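Local structure of uncharacterized oxidoreductase yvaA (Bacillus subtilis subsp. subtilis, 3GFG) at residues N138-I143 with P246-H251; A211-A216 with G238-A243; I15-L20 with I75-V80; L34-E39 with G272-D277; H132-D137 with I192-H197. The protein catalyses the reversible NADPH-dependent reduction of scyllo-inosose to scyllo-inositol and may also reduce other oxidised compounds that arise under stress. One frame throughout, in Å; residues are numbered along the deposited sequence.

Contact 1 (N138-I143 with P246-H251); sequences NDFLTI and PRYQIH
I143, on helix 138-148, lies against Y248 and I250 of strand 248-251 in a buried helix-on-sheet contact of the mixed sheet. The helix and strand segments run almost parallel (7°) with their axes 11.5 Å apart, so side chains fill the gap. I143 CG1 is placed beside the backbone N (chi1 -70°) and the chain then extends (chi2 160°), setting CD1 over the middle of the Y248 ring, 3.5 Å from its centroid, a CH-pi contact from above one face. The same methyl also meets I250 CD1 at 3.7 Å. D139 approaches the ring from its edge, with CG 3.7 Å from Y248 CE2 and the carboxylate turned steeply against the ring. Beyond it, D139 OD2 and R247 NE form a long salt bridge of 3.7 Å; OD2 sits off the guanidinium plane and no N-H is aimed at it, leaving a purely electrostatic attraction. The Y248 hydroxyl is hydrogen-bonded to Q194 of helix 183-199, while R247 makes a cation-pi contact with Y162. R247 and Y248 both face K259 of the next strand, forming a classic beta bulge. The helix layered on the sheet belongs to the alpha/beta architecture of the Gfo/Idh/MocA C-terminal domain.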
# COMPACT_ATOMS: atom_id res chain seq x y z
N ASN B 138 20.70 3.58 4.44
CA ASN B 138 20.95 4.56 3.40
C ASN B 138 19.67 5.27 2.95
O ASN B 138 19.64 6.48 2.85
CB ASN B 138 21.75 3.98 2.22
CG ASN B 138 21.18 2.69 1.69
OD1 ASN B 138 20.05 2.31 2.01
ND2 ASN B 138 21.95 2.00 0.85
N ASP B 139 18.61 4.51 2.74
CA ASP B 139 17.39 5.08 2.23
C ASP B 139 16.77 6.06 3.23
O ASP B 139 16.27 7.14 2.86
CB ASP B 139 16.40 3.99 1.82
CG ASP B 139 16.28 2.85 2.84
OD1 ASP B 139 16.48 3.11 4.06
OD2 ASP B 139 15.96 1.71 2.42
N PHE B 140 16.79 5.69 4.51
CA PHE B 140 16.18 6.55 5.51
C PHE B 140 16.98 7.83 5.67
O PHE B 140 16.41 8.91 5.77
CB PHE B 140 16.03 5.83 6.85
CG PHE B 140 15.16 6.54 7.82
CD1 PHE B 140 13.82 6.75 7.55
CD2 PHE B 140 15.66 6.98 9.02
CE1 PHE B 140 13.01 7.39 8.43
CE2 PHE B 140 14.84 7.64 9.93
CZ PHE B 140 13.52 7.84 9.64
N LEU B 141 18.31 7.71 5.67
CA LEU B 141 19.16 8.89 5.77
C LEU B 141 18.89 9.85 4.62
O LEU B 141 18.97 11.10 4.81
CB LEU B 141 20.63 8.53 5.82
CG LEU B 141 21.11 7.92 7.14
CD1 LEU B 141 22.54 7.44 6.99
CD2 LEU B 141 20.96 8.90 8.31
N THR B 142 18.55 9.27 3.47
CA THR B 142 18.24 10.05 2.29
C THR B 142 16.93 10.82 2.47
O THR B 142 16.86 11.99 2.16
CB THR B 142 18.23 9.17 1.00
OG1 THR B 142 19.47 8.44 0.90
CG2 THR B 142 18.10 10.03 -0.25
N ILE B 143 15.90 10.16 2.98
CA ILE B 143 14.60 10.76 3.27
C ILE B 143 14.77 11.92 4.24
O ILE B 143 14.25 13.03 4.02
CB ILE B 143 13.61 9.68 3.78
CG1 ILE B 143 13.24 8.74 2.64
CG2 ILE B 143 12.34 10.28 4.36
CD1 ILE B 143 12.69 7.41 3.09
N PRO B 246 7.67 -0.48 -4.52
CA PRO B 246 8.51 0.46 -3.80
C PRO B 246 8.57 0.13 -2.32
O PRO B 246 7.56 -0.24 -1.72
CB PRO B 246 7.75 1.77 -3.98
CG PRO B 246 6.94 1.56 -5.20
CD PRO B 246 6.48 0.18 -5.07
N ARG B 247 9.76 0.27 -1.74
CA ARG B 247 9.85 0.30 -0.29
C ARG B 247 9.21 1.58 0.30
O ARG B 247 8.51 1.49 1.30
CB ARG B 247 11.29 0.12 0.18
CG ARG B 247 11.39 -0.02 1.68
CD ARG B 247 12.77 -0.36 2.12
NE ARG B 247 12.98 -0.07 3.55
CZ ARG B 247 12.95 -0.99 4.50
NH1 ARG B 247 12.70 -2.25 4.19
NH2 ARG B 247 13.15 -0.66 5.77
N TYR B 248 9.45 2.74 -0.29
CA TYR B 248 8.87 4.01 0.21
C TYR B 248 8.09 4.66 -0.88
O TYR B 248 8.52 4.69 -2.02
CB TYR B 248 9.94 5.03 0.70
CG TYR B 248 10.75 4.55 1.88
CD1 TYR B 248 10.30 4.76 3.19
CD2 TYR B 248 11.94 3.86 1.71
CE1 TYR B 248 11.01 4.29 4.28
CE2 TYR B 248 12.67 3.39 2.80
CZ TYR B 248 12.19 3.61 4.07
OH TYR B 248 12.89 3.15 5.16
N GLN B 249 6.92 5.17 -0.53
CA GLN B 249 6.19 6.10 -1.35
C GLN B 249 5.82 7.22 -0.41
O GLN B 249 5.08 7.03 0.57
CB GLN B 249 4.96 5.43 -1.95
CG GLN B 249 5.29 4.26 -2.90
CD GLN B 249 4.04 3.62 -3.46
OE1 GLN B 249 3.39 4.19 -4.30
NE2 GLN B 249 3.70 2.43 -2.97
N ILE B 250 6.38 8.38 -0.66
CA ILE B 250 6.13 9.52 0.21
C ILE B 250 5.55 10.67 -0.60
O ILE B 250 6.16 11.11 -1.53
CB ILE B 250 7.42 9.94 0.96
CG1 ILE B 250 7.98 8.72 1.72
CG2 ILE B 250 7.14 11.10 1.90
CD1 ILE B 250 9.44 8.84 2.09
N HIS B 251 4.37 11.13 -0.24
CA HIS B 251 3.76 12.27 -0.93
C HIS B 251 3.62 13.49 -0.04
O HIS B 251 3.09 13.41 1.08
CB HIS B 251 2.40 11.89 -1.55
CG HIS B 251 2.45 10.60 -2.30
ND1 HIS B 251 3.32 10.39 -3.35
CD2 HIS B 251 1.79 9.44 -2.11
CE1 HIS B 251 3.18 9.14 -3.78
NE2 HIS B 251 2.26 8.55 -3.05

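Contact 2 (A211-A216 with G238-A243); sequences AQRENA and GSIVPA
R213 reaches along I240 and S239 with its aliphatic part and carries its charge beyond them. Starting from CB, the chain keeps CG beside the backbone N (chi1 -77°), where it packs on the end of I240: R213 CG is 3.8 Å from I240 CD1 and 4.0 Å from I240 CG1. One atom further, R213 CD lies 4.2 Å from S239 CB, and there the chain bends at chi3 (-32°). The bend turns the guanidinium group off the apolar surface toward other partners: NE forms a salt bridge with D220, NH1 donates to the carbonyl of R166, and NH2 has a weak, long ion pair with E175. D220 also serves S239, whose OG bonds to its carbonyl oxygen. The neighbouring Q212 touches I240 only loosely and is linked to it mainly through water. Its OE1 is 2.8 Å from a first water that accepts from I240 N, and a second water accepts from S239 N at 2.8 Å while lying within hydrogen-bonding distance of OE1. The amide oxygen is thus linked to I240 N and probably to S239 N. R213 to A216 form a type II turn, closed by A216 N to R213 O at 2.9 Å. The two loops follow strands 204-210 and 231-237 of the mixed sheet and meet beside the subunit interface, where K230 of the second subunit bonds to Q212 O.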
# COMPACT_ATOMS: atom_id res chain seq x y z
N ALA B 211 -1.39 -14.62 9.89
CA ALA B 211 -0.50 -15.56 9.25
C ALA B 211 -1.14 -15.96 7.90
O ALA B 211 -2.13 -16.67 7.88
CB ALA B 211 -0.29 -16.78 10.15
N GLN B 212 -0.56 -15.50 6.80
CA GLN B 212 -1.02 -15.87 5.44
C GLN B 212 -0.52 -17.23 4.98
O GLN B 212 -1.14 -17.84 4.13
CB GLN B 212 -0.53 -14.86 4.41
CG GLN B 212 -1.52 -13.86 3.88
CD GLN B 212 -0.85 -12.86 2.95
OE1 GLN B 212 0.37 -12.65 3.02
NE2 GLN B 212 -1.63 -12.24 2.08
N ARG B 213 0.63 -17.68 5.47
CA ARG B 213 1.21 -18.92 4.98
C ARG B 213 0.44 -20.14 5.44
O ARG B 213 -0.02 -20.22 6.59
CB ARG B 213 2.67 -19.06 5.37
CG ARG B 213 3.57 -18.23 4.52
CD ARG B 213 4.91 -18.07 5.15
NE ARG B 213 4.81 -18.06 6.59
CZ ARG B 213 5.85 -17.95 7.40
NH1 ARG B 213 7.08 -17.82 6.90
NH2 ARG B 213 5.66 -17.96 8.73
N GLU B 214 0.30 -21.10 4.53
CA GLU B 214 -0.38 -22.33 4.84
C GLU B 214 0.34 -22.95 6.05
O GLU B 214 1.59 -22.99 6.10
CB GLU B 214 -0.35 -23.24 3.62
CG GLU B 214 -1.66 -23.97 3.39
CD GLU B 214 -1.44 -25.43 3.02
OE1 GLU B 214 -0.25 -25.83 2.85
OE2 GLU B 214 -2.44 -26.19 2.90
N ASN B 215 -0.45 -23.37 7.04
CA ASN B 215 0.09 -23.96 8.27
C ASN B 215 0.96 -23.07 9.17
O ASN B 215 1.52 -23.55 10.15
CB ASN B 215 0.88 -25.22 7.93
CG ASN B 215 0.01 -26.43 7.85
OD1 ASN B 215 -0.75 -26.61 6.89
ND2 ASN B 215 0.11 -27.28 8.87
N ALA B 216 1.10 -21.79 8.82
CA ALA B 216 1.75 -20.85 9.73
C ALA B 216 0.83 -20.60 10.91
O ALA B 216 -0.40 -20.63 10.78
CB ALA B 216 2.05 -19.54 9.01
N GLY B 238 4.28 -8.48 3.77
CA GLY B 238 3.83 -9.87 3.65
C GLY B 238 5.04 -10.79 3.51
O GLY B 238 6.16 -10.31 3.29
N SER B 239 4.80 -12.10 3.59
CA SER B 239 5.87 -13.08 3.50
C SER B 239 5.79 -13.95 2.23
O SER B 239 6.62 -14.86 2.06
CB SER B 239 5.84 -13.97 4.73
OG SER B 239 6.13 -13.20 5.87
N ILE B 240 4.79 -13.67 1.38
CA ILE B 240 4.63 -14.34 0.09
C ILE B 240 4.65 -13.32 -1.07
O ILE B 240 3.71 -13.25 -1.88
CB ILE B 240 3.34 -15.18 0.02
CG1 ILE B 240 2.93 -15.73 1.40
CG2 ILE B 240 3.50 -16.31 -1.02
CD1 ILE B 240 1.94 -16.95 1.35
N VAL B 241 5.73 -12.54 -1.17
CA VAL B 241 5.82 -11.46 -2.14
C VAL B 241 7.05 -11.64 -3.05
O VAL B 241 8.15 -11.26 -2.69
CB VAL B 241 5.91 -10.13 -1.42
CG1 VAL B 241 5.94 -9.00 -2.43
CG2 VAL B 241 4.75 -9.97 -0.41
N PRO B 242 6.86 -12.26 -4.22
CA PRO B 242 7.99 -12.46 -5.14
C PRO B 242 8.69 -11.18 -5.58
O PRO B 242 9.89 -11.18 -5.73
CB PRO B 242 7.35 -13.17 -6.33
CG PRO B 242 6.20 -13.87 -5.75
CD PRO B 242 5.70 -13.09 -4.59
N ALA B 243 7.96 -10.09 -5.78
CA ALA B 243 8.64 -8.80 -6.00
C ALA B 243 7.96 -7.69 -5.22
O ALA B 243 6.74 -7.66 -5.10
CB ALA B 243 8.69 -8.46 -7.46
O HOH W 1 2.17 -11.84 1.03
O HOH W 2 2.46 -13.39 4.37

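Contact 3 (I15-L20 with I75-V80); sequences IKVGIL and IELVIV
K16, G18 and L20 of strand 15-20 are laced to L77 and I79 of strand 77-80 and to E76 just before it. G18 N donates to L77 O at 2.9 Å, I79 N to G18 O at 2.9 Å and L20 N to I79 O at 2.9 Å. At the entry to the ladder, K16 O is gripped twice, by E76 N at 2.9 Å and by L77 N at 3.2 Å. E76 stretches its carboxylate alongside the start of strand 15-20, where OE1 takes a weak bond from K16 N; that oxygen also has a weak, long ion pair with R323. Outside the polar core, V17, I19, L77 and I79 share one face of the sheet. V17 CG1 touches I79 CG1, and I19 and I79 run alongside each other, CG1 to CG1 at 4.1 Å; helix 312-324 packs on this side through Y315 against I79. On the other face V78 CG1, opposite its backbone N (chi1 -179°), is set against L20 CG at 3.7 Å, and helix 87-96 covers them with H90 and C94. There G18 offers only backbone, and I75 CG2 rests 3.7 Å from its N. Parallel strands 15-20 and 77-80 are adjacent in the order 3-2-1-4-5-6, the central pair of a Rossmann fold, and strand 15-20 leads into a glycine-rich sequence that fits the GxGxxG dinucleotide-binding pattern.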
# COMPACT_ATOMS: atom_id res chain seq x y z
N ILE B 15 36.20 1.67 26.14
CA ILE B 15 35.00 1.25 26.86
C ILE B 15 35.03 -0.29 26.93
O ILE B 15 35.18 -0.97 25.92
CB ILE B 15 33.71 1.77 26.18
CG1 ILE B 15 33.70 3.31 26.18
CG2 ILE B 15 32.48 1.24 26.88
CD1 ILE B 15 33.24 3.94 24.88
N LYS B 16 34.92 -0.84 28.14
CA LYS B 16 35.04 -2.29 28.30
C LYS B 16 33.68 -2.91 28.07
O LYS B 16 32.72 -2.62 28.79
CB LYS B 16 35.61 -2.66 29.68
CG LYS B 16 37.02 -2.18 29.98
CD LYS B 16 38.00 -2.50 28.85
CE LYS B 16 39.39 -1.95 29.18
NZ LYS B 16 39.35 -0.51 29.54
N VAL B 17 33.60 -3.75 27.04
CA VAL B 17 32.34 -4.30 26.57
C VAL B 17 32.19 -5.80 26.89
O VAL B 17 33.11 -6.60 26.68
CB VAL B 17 32.16 -4.02 25.05
CG1 VAL B 17 30.91 -4.67 24.51
CG2 VAL B 17 32.12 -2.51 24.78
N GLY B 18 31.03 -6.16 27.43
CA GLY B 18 30.60 -7.55 27.46
C GLY B 18 29.47 -7.80 26.46
O GLY B 18 28.46 -7.08 26.45
N ILE B 19 29.63 -8.81 25.61
CA ILE B 19 28.56 -9.22 24.71
C ILE B 19 27.87 -10.51 25.19
O ILE B 19 28.52 -11.55 25.45
CB ILE B 19 29.06 -9.39 23.26
CG1 ILE B 19 29.73 -8.10 22.78
CG2 ILE B 19 27.89 -9.77 22.33
CD1 ILE B 19 30.51 -8.23 21.44
N LEU B 20 26.55 -10.43 25.30
CA LEU B 20 25.74 -11.60 25.60
C LEU B 20 25.22 -12.17 24.31
O LEU B 20 24.48 -11.49 23.59
CB LEU B 20 24.55 -11.25 26.50
CG LEU B 20 24.74 -10.47 27.80
CD1 LEU B 20 23.44 -10.54 28.55
CD2 LEU B 20 25.91 -10.99 28.67
N ILE B 75 33.87 -4.25 33.46
CA ILE B 75 32.94 -4.10 32.33
C ILE B 75 32.02 -2.89 32.54
O ILE B 75 31.52 -2.69 33.63
CB ILE B 75 32.07 -5.39 32.13
CG1 ILE B 75 32.93 -6.65 31.89
CG2 ILE B 75 31.04 -5.19 31.02
CD1 ILE B 75 33.74 -6.66 30.60
N GLU B 76 31.79 -2.10 31.50
CA GLU B 76 30.96 -0.88 31.57
C GLU B 76 29.72 -0.92 30.68
O GLU B 76 28.70 -0.30 31.00
CB GLU B 76 31.79 0.35 31.19
CG GLU B 76 33.25 0.24 31.59
CD GLU B 76 34.01 1.53 31.35
OE1 GLU B 76 34.45 1.75 30.20
OE2 GLU B 76 34.18 2.30 32.34
N LEU B 77 29.82 -1.63 29.56
CA LEU B 77 28.72 -1.70 28.59
C LEU B 77 28.39 -3.15 28.27
O LEU B 77 29.29 -3.93 27.94
CB LEU B 77 29.05 -0.95 27.29
CG LEU B 77 28.03 -1.04 26.14
CD1 LEU B 77 26.64 -0.42 26.46
CD2 LEU B 77 28.58 -0.44 24.85
N VAL B 78 27.11 -3.50 28.36
CA VAL B 78 26.64 -4.83 27.97
C VAL B 78 25.74 -4.75 26.74
O VAL B 78 24.75 -4.01 26.74
CB VAL B 78 25.87 -5.55 29.11
CG1 VAL B 78 25.43 -6.92 28.64
CG2 VAL B 78 26.74 -5.68 30.37
N ILE B 79 26.11 -5.51 25.70
CA ILE B 79 25.26 -5.68 24.51
C ILE B 79 24.42 -6.96 24.67
O ILE B 79 24.95 -8.06 24.80
CB ILE B 79 26.10 -5.77 23.19
CG1 ILE B 79 27.29 -4.77 23.17
CG2 ILE B 79 25.22 -5.62 21.97
CD1 ILE B 79 26.94 -3.30 23.18
N VAL B 80 23.11 -6.82 24.68
CA VAL B 80 22.25 -7.96 24.96
C VAL B 80 21.73 -8.50 23.63
O VAL B 80 20.86 -7.87 23.01
CB VAL B 80 21.09 -7.55 25.93
CG1 VAL B 80 20.22 -8.74 26.25
CG2 VAL B 80 21.66 -6.96 27.23

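Contact 4 (L34-E39 with G272-D277); sequences LDVLDE and GRKPED
V36 overlaps the base of K274 and the backbone and ring of P275, joining helix 24-36 of the Rossmann fold to a loop of the C-terminal alpha/beta domain. G272 ends helix 265-270 with a Schellman motif at positive phi (96°), and K274 and P275 then lie against the C-terminal end of helix 24-36. Both methyls of V36 approach the same carbonyl oxygen. V36 CG1 lies 4.1 Å from P275 O and also stands 4.0 Å from K274 CB. V36 CG2 is likewise 4.1 Å from P275 O, and its contact with the proline ring is looser, 4.3 Å to P275 CD. L312, on helix 312-324, packs against both V36 and P275, so the apolar patch is shared by three parts of the chain. E276 approaches at the margin, its OE2 4.3 Å from V36 CG1, without its carboxylate touching that of D35. The contact lies at the surface; its hydrogen bond between the segments is the salt bridge of K274 with D35. K274 bends at chi2 and again at chi4 (-70°), and the second bend turns its ammonium group toward D35, whose CG is anti to the backbone N (chi1 -167°). K274 NZ donates to D35 OD2 at 2.7 Å, on the anti lone pair of that oxygen, the one directed away from OD1.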
# COMPACT_ATOMS: atom_id res chain seq x y z
N LEU B 34 31.83 -2.91 16.43
CA LEU B 34 32.63 -2.55 17.61
C LEU B 34 34.12 -2.78 17.41
O LEU B 34 34.96 -2.08 17.95
CB LEU B 34 32.14 -3.36 18.81
CG LEU B 34 30.67 -3.13 19.17
CD1 LEU B 34 30.08 -4.38 19.80
CD2 LEU B 34 30.51 -1.90 20.08
N ASP B 35 34.45 -3.78 16.61
CA ASP B 35 35.82 -4.10 16.31
C ASP B 35 36.58 -3.03 15.54
O ASP B 35 37.79 -2.97 15.61
CB ASP B 35 35.86 -5.40 15.51
CG ASP B 35 37.24 -5.97 15.44
OD1 ASP B 35 37.90 -5.98 16.50
OD2 ASP B 35 37.66 -6.39 14.33
N VAL B 36 35.89 -2.19 14.79
CA VAL B 36 36.60 -1.19 14.01
C VAL B 36 36.67 0.15 14.75
O VAL B 36 37.51 0.98 14.43
CB VAL B 36 36.03 -1.02 12.58
CG1 VAL B 36 36.14 -2.32 11.78
CG2 VAL B 36 34.60 -0.55 12.63
N LEU B 37 35.81 0.34 15.75
CA LEU B 37 35.84 1.53 16.60
C LEU B 37 36.83 1.30 17.71
O LEU B 37 36.65 0.36 18.47
CB LEU B 37 34.45 1.79 17.20
CG LEU B 37 33.38 2.00 16.13
CD1 LEU B 37 31.97 2.02 16.70
CD2 LEU B 37 33.71 3.26 15.29
N ASP B 38 37.88 2.12 17.82
CA ASP B 38 38.78 1.90 18.97
C ASP B 38 38.36 2.53 20.29
O ASP B 38 38.98 2.29 21.32
CB ASP B 38 40.30 2.03 18.70
CG ASP B 38 40.64 3.09 17.68
OD1 ASP B 38 40.27 4.28 17.89
OD2 ASP B 38 41.31 2.72 16.66
N GLU B 39 37.25 3.27 20.28
CA GLU B 39 36.58 3.60 21.53
C GLU B 39 36.33 2.36 22.37
O GLU B 39 36.33 2.45 23.59
CB GLU B 39 35.23 4.26 21.26
CG GLU B 39 35.32 5.64 20.62
CD GLU B 39 35.04 5.61 19.11
OE1 GLU B 39 35.55 4.70 18.40
OE2 GLU B 39 34.30 6.52 18.64
N GLY B 272 31.36 -11.00 5.64
CA GLY B 272 32.68 -10.90 6.27
C GLY B 272 33.32 -9.54 6.05
O GLY B 272 34.47 -9.32 6.43
N ARG B 273 32.58 -8.62 5.45
CA ARG B 273 33.10 -7.27 5.25
C ARG B 273 32.86 -6.37 6.47
O ARG B 273 31.87 -6.50 7.17
CB ARG B 273 32.53 -6.66 3.95
CG ARG B 273 32.87 -7.51 2.70
CD ARG B 273 32.98 -6.67 1.42
NE ARG B 273 31.69 -6.06 1.10
CZ ARG B 273 30.68 -6.70 0.53
NH1 ARG B 273 30.81 -7.98 0.19
NH2 ARG B 273 29.52 -6.08 0.30
N LYS B 274 33.81 -5.47 6.73
CA LYS B 274 33.75 -4.51 7.83
C LYS B 274 33.81 -3.08 7.26
O LYS B 274 34.43 -2.86 6.21
CB LYS B 274 34.95 -4.70 8.76
CG LYS B 274 35.11 -6.05 9.48
CD LYS B 274 36.63 -6.36 9.65
CE LYS B 274 36.91 -7.53 10.59
NZ LYS B 274 36.60 -7.16 12.01
N PRO B 275 33.21 -2.09 7.96
CA PRO B 275 33.32 -0.69 7.56
C PRO B 275 34.78 -0.25 7.57
O PRO B 275 35.29 0.16 8.61
CB PRO B 275 32.54 0.06 8.65
CG PRO B 275 31.72 -0.94 9.30
CD PRO B 275 32.48 -2.22 9.23
N GLU B 276 35.45 -0.37 6.44
CA GLU B 276 36.89 -0.13 6.36
C GLU B 276 37.17 1.19 5.60
O GLU B 276 38.32 1.63 5.55
CB GLU B 276 37.60 -1.35 5.71
CG GLU B 276 38.93 -1.88 6.42
CD GLU B 276 38.71 -3.09 7.40
OE1 GLU B 276 38.31 -4.19 6.94
OE2 GLU B 276 38.96 -2.94 8.62
N ASP B 277 36.14 1.80 5.01
CA ASP B 277 36.31 3.01 4.17
C ASP B 277 35.04 3.74 3.80
O ASP B 277 33.95 3.41 4.27
CB ASP B 277 37.14 2.74 2.88
CG ASP B 277 36.44 1.79 1.88
OD1 ASP B 277 37.14 0.91 1.32
OD2 ASP B 277 35.23 1.91 1.62

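Contact 5 (H132-D137 with I192-H197); sequences HNRRWD and IDQTLH
R135 and D193 are brought together by their torsions: D193 sets CG opposite its backbone N (chi1 178°), while R135 starts with CG beside the backbone N (chi1 -60°) and then runs extended to NE. The guanidinium group therefore meets the carboxylate side-on, almost coplanar with it. R135 NE donates to D193 OD2 at 2.8 Å and R135 NH2 to D193 OD1 at 2.8 Å, both on the syn side and both nearly straight. This two-nitrogen grip fixes the rotation of both groups, and E334 holds R135 further through NH1. The flat faces are used as well. The D193 carboxylate is stacked over one face of the H132 ring, with OD1 toward the rim, and D193 OD2 lies 3.4 Å from H132 CB. R135 in turn lays its CD over the centre of the H197 ring, 4.2 Å from the centroid, while H197 ND1 sits over one face of the guanidinium, 3.7 Å from R135 NH1. Next to this group, Q194 NE2 donates to R134 O at 2.6 Å, arriving from above the carbonyl plane; R134 sends its own guanidinium away, to N133 OD1 and to E266. The loop 132-137, between strand 128-130 and helix 138-148, is clamped to helix 183-199, whose other sides pack on helix 332-351 through I192 and on strand 221-228 through T195.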
# COMPACT_ATOMS: atom_id res chain seq x y z
N HIS B 132 17.87 0.27 17.47
CA HIS B 132 17.07 0.69 16.29
C HIS B 132 17.93 1.35 15.22
O HIS B 132 17.90 2.55 15.04
CB HIS B 132 15.91 1.61 16.70
CG HIS B 132 14.77 0.87 17.29
ND1 HIS B 132 14.00 -0.01 16.56
CD2 HIS B 132 14.29 0.82 18.56
CE1 HIS B 132 13.08 -0.56 17.35
NE2 HIS B 132 13.25 -0.08 18.57
N ASN B 133 18.70 0.53 14.50
CA ASN B 133 19.79 1.08 13.68
C ASN B 133 19.35 1.39 12.28
O ASN B 133 20.13 1.95 11.52
CB ASN B 133 20.99 0.15 13.64
CG ASN B 133 20.70 -1.18 12.95
OD1 ASN B 133 19.55 -1.61 12.85
ND2 ASN B 133 21.75 -1.83 12.48
N ARG B 134 18.11 1.02 11.95
CA ARG B 134 17.54 1.41 10.66
C ARG B 134 17.30 2.91 10.52
O ARG B 134 16.79 3.35 9.50
CB ARG B 134 16.23 0.66 10.39
CG ARG B 134 16.40 -0.60 9.62
CD ARG B 134 17.35 -1.56 10.31
NE ARG B 134 17.43 -2.83 9.59
CZ ARG B 134 18.18 -3.86 9.97
NH1 ARG B 134 18.94 -3.75 11.05
NH2 ARG B 134 18.18 -4.98 9.24
N ARG B 135 17.65 3.70 11.54
CA ARG B 135 17.67 5.14 11.38
C ARG B 135 18.90 5.47 10.57
O ARG B 135 19.05 6.60 10.10
CB ARG B 135 17.71 5.88 12.73
CG ARG B 135 16.54 5.58 13.61
CD ARG B 135 16.47 6.53 14.77
NE ARG B 135 15.42 6.11 15.69
CZ ARG B 135 15.22 6.65 16.89
NH1 ARG B 135 16.01 7.62 17.33
NH2 ARG B 135 14.24 6.19 17.67
N TRP B 136 19.81 4.51 10.44
CA TRP B 136 21.04 4.77 9.72
C TRP B 136 21.15 3.95 8.43
O TRP B 136 22.25 3.76 7.91
CB TRP B 136 22.26 4.65 10.63
CG TRP B 136 22.26 5.77 11.65
CD1 TRP B 136 22.78 7.02 11.49
CD2 TRP B 136 21.68 5.74 12.95
NE1 TRP B 136 22.56 7.78 12.62
CE2 TRP B 136 21.87 7.02 13.53
CE3 TRP B 136 20.99 4.77 13.69
CZ2 TRP B 136 21.43 7.34 14.82
CZ3 TRP B 136 20.54 5.09 14.95
CH2 TRP B 136 20.76 6.37 15.51
N ASP B 137 20.01 3.48 7.93
CA ASP B 137 19.92 2.85 6.62
C ASP B 137 20.10 3.92 5.57
O ASP B 137 19.69 5.07 5.79
CB ASP B 137 18.56 2.16 6.43
CG ASP B 137 18.59 0.71 6.85
OD1 ASP B 137 19.63 0.33 7.46
OD2 ASP B 137 17.63 -0.06 6.57
N ILE B 192 8.31 1.05 11.91
CA ILE B 192 7.52 1.83 12.87
C ILE B 192 8.42 2.83 13.54
O ILE B 192 8.03 3.98 13.67
CB ILE B 192 6.82 0.98 13.97
CG1 ILE B 192 5.71 0.11 13.37
CG2 ILE B 192 6.30 1.88 15.11
CD1 ILE B 192 5.47 -1.21 14.11
N ASP B 193 9.61 2.40 13.96
CA ASP B 193 10.58 3.31 14.62
C ASP B 193 10.89 4.51 13.73
O ASP B 193 10.95 5.64 14.23
CB ASP B 193 11.89 2.60 15.01
CG ASP B 193 12.92 3.54 15.66
OD1 ASP B 193 12.72 4.00 16.82
OD2 ASP B 193 13.95 3.81 15.03
N GLN B 194 11.08 4.26 12.43
CA GLN B 194 11.38 5.30 11.44
C GLN B 194 10.24 6.29 11.38
O GLN B 194 10.47 7.50 11.34
CB GLN B 194 11.63 4.70 10.05
CG GLN B 194 13.00 4.00 9.93
CD GLN B 194 13.26 3.42 8.54
OE1 GLN B 194 12.36 3.30 7.70
NE2 GLN B 194 14.51 3.03 8.30
N THR B 195 9.02 5.77 11.41
CA THR B 195 7.84 6.60 11.35
C THR B 195 7.71 7.50 12.58
O THR B 195 7.39 8.68 12.43
CB THR B 195 6.58 5.73 11.17
OG1 THR B 195 6.82 4.83 10.09
CG2 THR B 195 5.37 6.56 10.86
N LEU B 196 7.97 6.96 13.77
CA LEU B 196 7.85 7.75 15.01
C LEU B 196 8.94 8.81 15.02
O LEU B 196 8.67 9.97 15.32
CB LEU B 196 7.92 6.89 16.26
CG LEU B 196 6.93 5.74 16.31
CD1 LEU B 196 7.06 4.99 17.62
CD2 LEU B 196 5.48 6.20 16.12
N HIS B 197 10.15 8.43 14.63
CA HIS B 197 11.26 9.38 14.48
C HIS B 197 10.90 10.59 13.59
O HIS B 197 11.20 11.70 13.96
CB HIS B 197 12.54 8.67 14.00
CG HIS B 197 13.76 9.54 13.99
ND1 HIS B 197 14.34 10.04 15.14
CD2 HIS B 197 14.52 10.01 12.96
CE1 HIS B 197 15.39 10.77 14.82
NE2 HIS B 197 15.53 10.76 13.51

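Overall arrangement
From the N terminus, contact 3 opens at 15-20, and contact 4 opens at 34-39 before contact 3 closes at 75-80, so the two cross; I15 N and E39 O, probably hydrogen-bonded, join them. Contact 5 opens at 132-137, followed at once by contact 1. Contact 5 closes at 192-197 inside the loop of contact 1, crossing it. Contact 2 opens and closes within that loop, before it closes at 246-251. Contact 4 closes last, enclosing contacts 1, 2 and 5. Contact 3 lies within the Rossmann sheet, contact 1 sets helix 138-148 on the mixed sheet, contact 5 clamps the preceding loop to helix 183-199, contact 2 borders the second subunit, and contact 4 bridges the two domains.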